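Local coordinates for protein beta-glucoside phosphorylase BglX (Unidentified, PDB 5VQE) that probably transfers the glucosyl unit of beta-glucosides to phosphate, as a beta-glucoside phosphorylase of glycoside hydrolase family 3 that binds 2-deoxy-2-fluoroglucose in its active site, at residues L93-S98 with N161-G166; M114-T119 with S123-L128; N528-N533 with G552-D557. All blocks are in the same frame, centred on the assembly; numbering follows the deposited sequence.

Contact 1. Residues L93-S98 with N161-G166; sequences LERGGS and NVRTYG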
loop_
_atom_site.group_PDB
_atom_site.type_symbol
_atom_site.label_atom_id
_atom_site.label_comp_id
_atom_site.label_asym_id
_atom_site.label_seq_id
_atom_site.Cartn_x
_atom_site.Cartn_y
_atom_site.Cartn_z
ATOM N N LEU A 93 -4.794 4.728 -1.564
ATOM C CA LEU A 93 -4.606 4.863 -3.011
ATOM C C LEU A 93 -3.159 4.508 -3.349
ATOM O O LEU A 93 -2.303 5.363 -3.568
ATOM C CB LEU A 93 -4.976 6.263 -3.470
ATOM C CG LEU A 93 -6.448 6.623 -3.300
ATOM C CD1 LEU A 93 -6.597 8.120 -3.094
ATOM C CD2 LEU A 93 -7.264 6.153 -4.506
ATOM N N GLU A 94 -2.903 3.202 -3.416
ATOM C CA GLU A 94 -1.560 2.651 -3.510
ATOM C C GLU A 94 -1.070 2.507 -4.948
ATOM O O GLU A 94 0.119 2.702 -5.213
ATOM C CB GLU A 94 -1.541 1.285 -2.815
ATOM C CG GLU A 94 -0.201 0.600 -2.742
ATOM C CD GLU A 94 -0.328 -0.788 -2.143
ATOM O OE1 GLU A 94 -0.488 -1.763 -2.915
ATOM O OE2 GLU A 94 -0.311 -0.895 -0.898
ATOM N N ARG A 95 -1.966 2.172 -5.882
ATOM C CA ARG A 95 -1.589 1.763 -7.231
ATOM C C ARG A 95 -2.302 2.577 -8.303
ATOM O O ARG A 95 -2.325 2.167 -9.477
ATOM C CB ARG A 95 -1.883 0.277 -7.425
ATOM C CG ARG A 95 -1.300 -0.552 -6.310
ATOM C CD ARG A 95 -1.335 -2.024 -6.602
ATOM N NE ARG A 95 -0.777 -2.761 -5.477
ATOM C CZ ARG A 95 -0.397 -4.031 -5.516
ATOM N NH1 ARG A 95 -0.515 -4.743 -6.638
ATOM N NH2 ARG A 95 0.104 -4.585 -4.420
ATOM N N GLY A 96 -2.861 3.722 -7.928
ATOM C CA GLY A 96 -3.684 4.536 -8.802
ATOM C C GLY A 96 -5.058 4.668 -8.181
ATOM O O GLY A 96 -5.202 4.484 -6.973
ATOM N N GLY A 97 -6.078 4.972 -8.979
ATOM C CA GLY A 97 -7.431 4.992 -8.445
ATOM C C GLY A 97 -7.878 3.645 -7.912
ATOM O O GLY A 97 -8.682 3.579 -6.982
ATOM N N SER A 98 -7.377 2.560 -8.494
ATOM C CA SER A 98 -7.750 1.208 -8.108
ATOM C C SER A 98 -6.500 0.348 -7.995
ATOM O O SER A 98 -5.408 0.741 -8.410
ATOM C CB SER A 98 -8.723 0.587 -9.124
ATOM O OG SER A 98 -9.970 1.261 -9.098
ATOM N N ASN A 161 7.046 -6.486 -0.281
ATOM C CA ASN A 161 7.004 -7.096 -1.621
ATOM C C ASN A 161 6.656 -6.011 -2.638
ATOM O O ASN A 161 7.264 -4.927 -2.605
ATOM C CB ASN A 161 6.038 -8.274 -1.565
ATOM C CG ASN A 161 6.254 -9.258 -2.691
ATOM O OD1 ASN A 161 5.520 -9.265 -3.689
ATOM N ND2 ASN A 161 7.270 -10.102 -2.541
ATOM N N VAL A 162 5.683 -6.228 -3.525
ATOM C CA VAL A 162 5.413 -5.269 -4.589
ATOM C C VAL A 162 4.811 -3.967 -4.089
ATOM O O VAL A 162 4.677 -3.033 -4.878
ATOM C CB VAL A 162 4.474 -5.859 -5.663
ATOM C CG1 VAL A 162 5.139 -7.030 -6.362
ATOM C CG2 VAL A 162 3.132 -6.262 -5.076
ATOM N N ARG A 163 4.434 -3.873 -2.812
ATOM C CA ARG A 163 3.952 -2.603 -2.279
ATOM C C ARG A 163 5.077 -1.597 -2.083
ATOM O O ARG A 163 4.795 -0.413 -1.852
ATOM C CB ARG A 163 3.221 -2.822 -0.952
ATOM C CG ARG A 163 1.947 -3.662 -1.064
ATOM C CD ARG A 163 1.370 -3.945 0.312
ATOM N NE ARG A 163 0.665 -2.800 0.879
ATOM C CZ ARG A 163 0.458 -2.617 2.179
ATOM N NH1 ARG A 163 0.917 -3.500 3.063
ATOM N NH2 ARG A 163 -0.194 -1.545 2.600
ATOM N N THR A 164 6.328 -2.036 -2.162
ATOM C CA THR A 164 7.488 -1.176 -2.001
ATOM C C THR A 164 8.071 -0.808 -3.359
ATOM O O THR A 164 7.743 -1.394 -4.395
ATOM C CB THR A 164 8.580 -1.857 -1.162
ATOM O OG1 THR A 164 9.263 -2.832 -1.961
ATOM C CG2 THR A 164 8.012 -2.528 0.077
ATOM N N TYR A 165 8.966 0.177 -3.335
ATOM C CA TYR A 165 9.801 0.515 -4.474
ATOM C C TYR A 165 11.080 -0.316 -4.508
ATOM O O TYR A 165 12.073 0.095 -5.121
ATOM C CB TYR A 165 10.134 2.012 -4.463
ATOM C CG TYR A 165 8.916 2.890 -4.606
ATOM C CD1 TYR A 165 8.145 2.857 -5.761
ATOM C CD2 TYR A 165 8.526 3.745 -3.585
ATOM C CE1 TYR A 165 7.021 3.647 -5.894
ATOM C CE2 TYR A 165 7.400 4.543 -3.715
ATOM C CZ TYR A 165 6.654 4.484 -4.867
ATOM O OH TYR A 165 5.533 5.267 -4.993
ATOM N N GLY A 166 11.070 -1.481 -3.870
ATOM C CA GLY A 166 12.189 -2.394 -3.938
ATOM C C GLY A 166 13.089 -2.318 -2.726
ATOM O O GLY A 166 12.648 -1.944 -1.637
HETATM O O HOH W 1 -1.519 0.655 0.917
#
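Glu94 and Arg163 form a salt bridge across two loops that follow strands 88-91 and 143-144 of the barrel-like N-terminal domain of this family 3 enzyme, at the wall of the sugar pocket. The bond is nearly linear: Arg163 NE gives its hydrogen to Glu94 OE2 at 2.8 Å with an N-H...O angle of 179°. The oxygen lies in the guanidinium plane, whereas the nitrogen meets the carboxylate on its syn side but 25° out of plane. A water spans the same edge, donating to Glu94 OE2 and accepting from Arg163 NH2. That NH2 also bonds O3 of the bound 2-deoxy-2-fluoroglucose, while NH1 reaches the carbonyl of Ile159, which is consistent with a second-shell role for Glu94 in positioning the sugar-binding guanidinium.

The other carboxylate oxygen is held by the next residue in its own loop. Arg95 NE donates to the anti lone pair of Glu94 OE1 at 2.8 Å, which completes a largely buried network of two arginines sharing one carboxylate; the carboxylate probably offsets part of their charge. Glu94 reaches between them because its CG is anti to the backbone N (chi1 -176°) and the chain stays extended.

Packing is modest. Arg163 CG sits at the edge of the Arg95 guanidinium, near its plane, and Val162 places its CG2 methyl 3.5 Å from Arg95 NH2.

Contact 2. Residues M114-T119 with S123-L128; sequences MGVAAT and SSAEHL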
loop_
_atom_site.group_PDB
_atom_site.type_symbol
_atom_site.label_atom_id
_atom_site.label_comp_id
_atom_site.label_asym_id
_atom_site.label_seq_id
_atom_site.Cartn_x
_atom_site.Cartn_y
_atom_site.Cartn_z
ATOM N N MET A 114 6.300 -1.423 -7.007
ATOM C CA MET A 114 7.528 -2.061 -7.456
ATOM C C MET A 114 7.613 -2.060 -8.974
ATOM O O MET A 114 8.701 -1.886 -9.533
ATOM C CB MET A 114 7.632 -3.487 -6.916
ATOM C CG MET A 114 8.953 -4.129 -7.282
ATOM S SD MET A 114 9.169 -5.772 -6.623
ATOM C CE MET A 114 9.534 -5.380 -4.902
ATOM N N GLY A 115 6.479 -2.231 -9.654
ATOM C CA GLY A 115 6.474 -2.091 -11.102
ATOM C C GLY A 115 6.933 -0.712 -11.534
ATOM O O GLY A 115 7.734 -0.569 -12.457
ATOM N N VAL A 116 6.423 0.323 -10.871
ATOM C CA VAL A 116 6.925 1.677 -11.082
ATOM C C VAL A 116 8.428 1.739 -10.848
ATOM O O VAL A 116 9.166 2.378 -11.609
ATOM C CB VAL A 116 6.172 2.649 -10.161
ATOM C CG1 VAL A 116 6.856 4.026 -10.137
ATOM C CG2 VAL A 116 4.723 2.755 -10.612
ATOM N N ALA A 117 8.905 1.106 -9.772
ATOM C CA ALA A 117 10.331 1.150 -9.464
ATOM C C ALA A 117 11.156 0.476 -10.552
ATOM O O ALA A 117 12.283 0.902 -10.833
ATOM C CB ALA A 117 10.605 0.478 -8.121
ATOM N N ALA A 118 10.618 -0.586 -11.157
ATOM C CA ALA A 118 11.335 -1.288 -12.218
ATOM C C ALA A 118 11.542 -0.415 -13.453
ATOM O O ALA A 118 12.479 -0.659 -14.225
ATOM C CB ALA A 118 10.586 -2.563 -12.591
ATOM N N THR A 119 10.687 0.591 -13.677
ATOM C CA THR A 119 10.965 1.540 -14.755
ATOM C C THR A 119 12.224 2.350 -14.473
ATOM O O THR A 119 12.835 2.877 -15.410
ATOM C CB THR A 119 9.800 2.519 -14.985
ATOM O OG1 THR A 119 9.782 3.522 -13.957
ATOM C CG2 THR A 119 8.446 1.807 -15.036
ATOM N N SER A 123 9.652 9.836 -12.932
ATOM C CA SER A 123 8.440 10.368 -13.545
ATOM C C SER A 123 7.304 9.350 -13.494
ATOM O O SER A 123 6.130 9.735 -13.425
ATOM C CB SER A 123 8.708 10.797 -14.993
ATOM O OG SER A 123 8.859 9.673 -15.843
ATOM N N SER A 124 7.628 8.051 -13.527
ATOM C CA SER A 124 6.590 7.029 -13.394
ATOM C C SER A 124 5.891 7.132 -12.044
ATOM O O SER A 124 4.665 6.993 -11.955
ATOM C CB SER A 124 7.191 5.632 -13.562
ATOM O OG SER A 124 7.739 5.463 -14.857
ATOM N N ALA A 125 6.657 7.373 -10.982
ATOM C CA ALA A 125 6.069 7.504 -9.654
ATOM C C ALA A 125 5.306 8.816 -9.518
ATOM O O ALA A 125 4.274 8.871 -8.842
ATOM C CB ALA A 125 7.161 7.397 -8.591
ATOM N N GLU A 126 5.801 9.886 -10.148
ATOM C CA GLU A 126 5.039 11.133 -10.172
ATOM C C GLU A 126 3.694 10.918 -10.847
ATOM O O GLU A 126 2.661 11.387 -10.355
ATOM C CB GLU A 126 5.832 12.229 -10.883
ATOM C CG GLU A 126 5.205 13.615 -10.751
ATOM C CD GLU A 126 6.144 14.727 -11.185
ATOM O OE1 GLU A 126 7.287 14.422 -11.583
ATOM O OE2 GLU A 126 5.737 15.906 -11.124
ATOM N N HIS A 127 3.686 10.198 -11.969
ATOM C CA HIS A 127 2.430 9.903 -12.651
ATOM C C HIS A 127 1.524 9.037 -11.789
ATOM O O HIS A 127 0.319 9.285 -11.710
ATOM C CB HIS A 127 2.708 9.226 -13.993
ATOM C CG HIS A 127 3.373 10.128 -14.984
ATOM N ND1 HIS A 127 4.014 9.659 -16.110
ATOM C CD2 HIS A 127 3.491 11.476 -15.016
ATOM C CE1 HIS A 127 4.509 10.679 -16.787
ATOM N NE2 HIS A 127 4.200 11.793 -16.148
ATOM N N LEU A 128 2.083 8.019 -11.132
ATOM C CA LEU A 128 1.291 7.221 -10.199
ATOM C C LEU A 128 0.612 8.107 -9.164
ATOM O O LEU A 128 -0.588 7.977 -8.906
ATOM C CB LEU A 128 2.174 6.186 -9.501
ATOM C CG LEU A 128 1.466 5.354 -8.429
ATOM C CD1 LEU A 128 0.377 4.500 -9.057
ATOM C CD2 LEU A 128 2.480 4.500 -7.695
#
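Val116 fills the tight part of this helical hairpin, in which helices 113-119 and 122-138 follow one another through a very short turn. The two segments run nearly antiparallel, at 148°, with their axes 8.8 Å apart. One branch of Val116, CG1, is pressed onto the backbone of the second helix, 3.5 Å from Ala125 N and 3.7 Å from the Ala125 CB methyl, because a chi1 of 168° sets it anti to its own N. The other branch, CG2, faces Leu128 CD2 at a looser 4.1 Å. Met175 of helix 169-184 packs against both Val116 and Ala125.

Toward the turn the contact becomes polar and sparser. Thr119 OG1 and Ser124 OG are 3.0 Å apart, a hydrogen-bonding distance, though the proton of Ser124 has another acceptor within reach. Thr119 OG1 donates to Val116 O at 2.7 Å, in the carbonyl plane, and accepts from Asp121 N in the turn. Thr119 is partly exposed, whereas Ser124 is buried, and Ile387 of helix 378-391 touches both.

The chemistry implies a division of labour: the small side chain of Ala125 lets Val116 CG1 reach the backbone, while the Thr119 hydroxyl links the first helix to the turn, with Ser124 a possible further partner.

Contact 3. Residues N528-N533 with G552-D557; sequences NAYTSN and GKSPVD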
loop_
_atom_site.group_PDB
_atom_site.type_symbol
_atom_site.label_atom_id
_atom_site.label_comp_id
_atom_site.label_asym_id
_atom_site.label_seq_id
_atom_site.Cartn_x
_atom_site.Cartn_y
_atom_site.Cartn_z
ATOM N N ASN A 528 9.491 -11.019 -14.664
ATOM C CA ASN A 528 8.725 -10.336 -13.629
ATOM C C ASN A 528 7.971 -9.169 -14.252
ATOM O O ASN A 528 8.577 -8.323 -14.916
ATOM C CB ASN A 528 9.642 -9.825 -12.519
ATOM C CG ASN A 528 9.897 -10.857 -11.439
ATOM O OD1 ASN A 528 9.071 -11.736 -11.191
ATOM N ND2 ASN A 528 11.036 -10.735 -10.767
ATOM N N ALA A 529 6.655 -9.119 -14.018
ATOM C CA ALA A 529 5.816 -8.024 -14.478
ATOM C C ALA A 529 5.215 -7.192 -13.347
ATOM O O ALA A 529 4.688 -6.109 -13.620
ATOM C CB ALA A 529 4.686 -8.565 -15.362
ATOM N N TYR A 530 5.242 -7.690 -12.104
ATOM C CA TYR A 530 4.951 -6.932 -10.882
ATOM C C TYR A 530 3.484 -6.560 -10.690
ATOM O O TYR A 530 3.066 -6.266 -9.563
ATOM C CB TYR A 530 5.774 -5.643 -10.826
ATOM C CG TYR A 530 7.241 -5.790 -11.142
ATOM C CD1 TYR A 530 8.119 -6.353 -10.228
ATOM C CD2 TYR A 530 7.754 -5.335 -12.350
ATOM C CE1 TYR A 530 9.463 -6.482 -10.512
ATOM C CE2 TYR A 530 9.092 -5.454 -12.645
ATOM C CZ TYR A 530 9.946 -6.030 -11.724
ATOM O OH TYR A 530 11.285 -6.149 -12.013
ATOM N N THR A 531 2.701 -6.527 -11.767
ATOM C CA THR A 531 1.316 -6.083 -11.717
ATOM C C THR A 531 0.460 -6.956 -12.617
ATOM O O THR A 531 0.840 -7.226 -13.756
ATOM C CB THR A 531 1.189 -4.629 -12.185
ATOM O OG1 THR A 531 2.097 -3.798 -11.449
ATOM C CG2 THR A 531 -0.228 -4.131 -12.010
ATOM N N SER A 532 -0.712 -7.359 -12.127
ATOM C CA SER A 532 -1.641 -8.176 -12.908
ATOM C C SER A 532 -2.850 -7.314 -13.265
ATOM O O SER A 532 -3.877 -7.328 -12.588
ATOM C CB SER A 532 -2.053 -9.428 -12.155
ATOM O OG SER A 532 -2.771 -10.302 -13.020
ATOM N N ASN A 533 -2.708 -6.529 -14.331
ATOM C CA ASN A 533 -3.832 -5.778 -14.869
ATOM C C ASN A 533 -3.783 -5.844 -16.389
ATOM O O ASN A 533 -2.844 -6.378 -16.984
ATOM C CB ASN A 533 -3.844 -4.325 -14.369
ATOM C CG ASN A 533 -2.631 -3.528 -14.806
ATOM O OD1 ASN A 533 -1.826 -3.971 -15.625
ATOM N ND2 ASN A 533 -2.503 -2.327 -14.256
ATOM N N GLY A 552 12.534 -3.304 -18.413
ATOM C CA GLY A 552 12.546 -3.200 -16.967
ATOM C C GLY A 552 13.884 -3.588 -16.371
ATOM O O GLY A 552 14.625 -4.398 -16.919
ATOM N N LYS A 553 14.183 -2.991 -15.219
ATOM C CA LYS A 553 15.365 -3.309 -14.428
ATOM C C LYS A 553 14.912 -3.705 -13.030
ATOM O O LYS A 553 14.223 -2.931 -12.356
ATOM C CB LYS A 553 16.321 -2.116 -14.366
ATOM C CG LYS A 553 17.499 -2.309 -13.420
ATOM C CD LYS A 553 18.327 -1.045 -13.301
ATOM C CE LYS A 553 19.388 -1.188 -12.228
ATOM N NZ LYS A 553 20.384 -0.081 -12.281
ATOM N N SER A 554 15.296 -4.901 -12.598
ATOM C CA SER A 554 14.883 -5.411 -11.300
ATOM C C SER A 554 15.224 -4.406 -10.196
ATOM O O SER A 554 16.399 -4.054 -10.039
ATOM C CB SER A 554 15.577 -6.742 -11.031
ATOM O OG SER A 554 15.131 -7.727 -11.937
ATOM N N PRO A 555 14.244 -3.925 -9.427
ATOM C CA PRO A 555 14.533 -3.039 -8.286
ATOM C C PRO A 555 14.834 -3.780 -6.993
ATOM O O PRO A 555 14.876 -3.155 -5.927
ATOM C CB PRO A 555 13.226 -2.249 -8.156
ATOM C CG PRO A 555 12.177 -3.253 -8.516
ATOM C CD PRO A 555 12.795 -4.164 -9.568
ATOM N N VAL A 556 15.054 -5.086 -7.123
ATOM C CA VAL A 556 15.216 -6.031 -6.034
ATOM C C VAL A 556 16.082 -7.155 -6.603
ATOM O O VAL A 556 16.247 -7.264 -7.817
ATOM C CB VAL A 556 13.806 -6.496 -5.593
ATOM C CG1 VAL A 556 13.661 -7.977 -5.635
ATOM C CG2 VAL A 556 13.417 -5.884 -4.261
ATOM N N ASP A 557 16.668 -7.975 -5.727
ATOM C CA ASP A 557 17.384 -9.161 -6.201
ATOM C C ASP A 557 16.387 -10.293 -6.404
ATOM O O ASP A 557 15.948 -10.903 -5.422
ATOM C CB ASP A 557 18.465 -9.609 -5.214
ATOM C CG ASP A 557 19.170 -10.888 -5.657
ATOM O OD1 ASP A 557 19.104 -11.233 -6.860
ATOM O OD2 ASP A 557 19.784 -11.559 -4.797
HETATM O O HOH W 2 12.690 -8.400 -11.139
#
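Tyr530 reaches across to Ser554 and Pro555 with the far end of its ring, and the apolar part of the contact is almost entirely its work. Its OH lies 3.5 Å from Pro555 CD, and CZ is 4.0 Å from that same carbon. The proline comes from the opposite direction and meets the ring obliquely, while Ser554 CA flanks the hydroxyl at 3.7 Å. A chi1 of -47° turns the tyrosine CG anti to its carbonyl carbon and directs the ring at the 552-557 loop. Behind this pair lies helix 113-119: Met114 touches both Tyr530 and Pro555, Ala118 packs on the tyrosine and Ala117 on the proline.

The polar part is carried by water. One molecule joins three side chains, accepting from Asn528 ND2 at 2.9 Å and lying 2.8 Å from Tyr530 OH and 2.7 Å from Ser554 OG. The direct distance between Tyr530 OH and Ser554 OG is 4.2 Å, so the water fills the bridging role. Tyr530 OH has a further partner in Thr393 OG1, and Asn528 ND2 also donates to Pro514 O; both groups therefore have more than one polar partner.

Backbone bonds extend this outward, since Lys553 pairs with Ala118 and Gly552 with Ile392. At the other end of the 528-533 segment, Asn533 is the N-cap of helix 534-544. The arrangement is consistent with an interface between the barrel-like N-terminal domain and the C-terminal mixed sheet, where the loop leaving strand 525-528 and the chain after helix 534-544 meet helix 113-119.

Overall arrangement
The three contacts show how chemistry follows position. Contact 1, nearest the chain centre and beside the sugar, is buried yet charged; contact 2 is buried and mainly apolar; contact 3, farther out and only partly buried, relies on one aromatic ring and a bridging water. Helix 113-119 connects them. It supplies one half of contact 2, which is nested inside the loop closed by contact 1, and Met114 N lies 3.1 Å from Val162 O. It also meets contact 3, where Gly115 CA is 3.6 Å from Tyr530 CB. A single short helix thus sits between the loops of contact 1, one of which carries a pocket arginine, and the segments arriving from the C-terminal part of the chain.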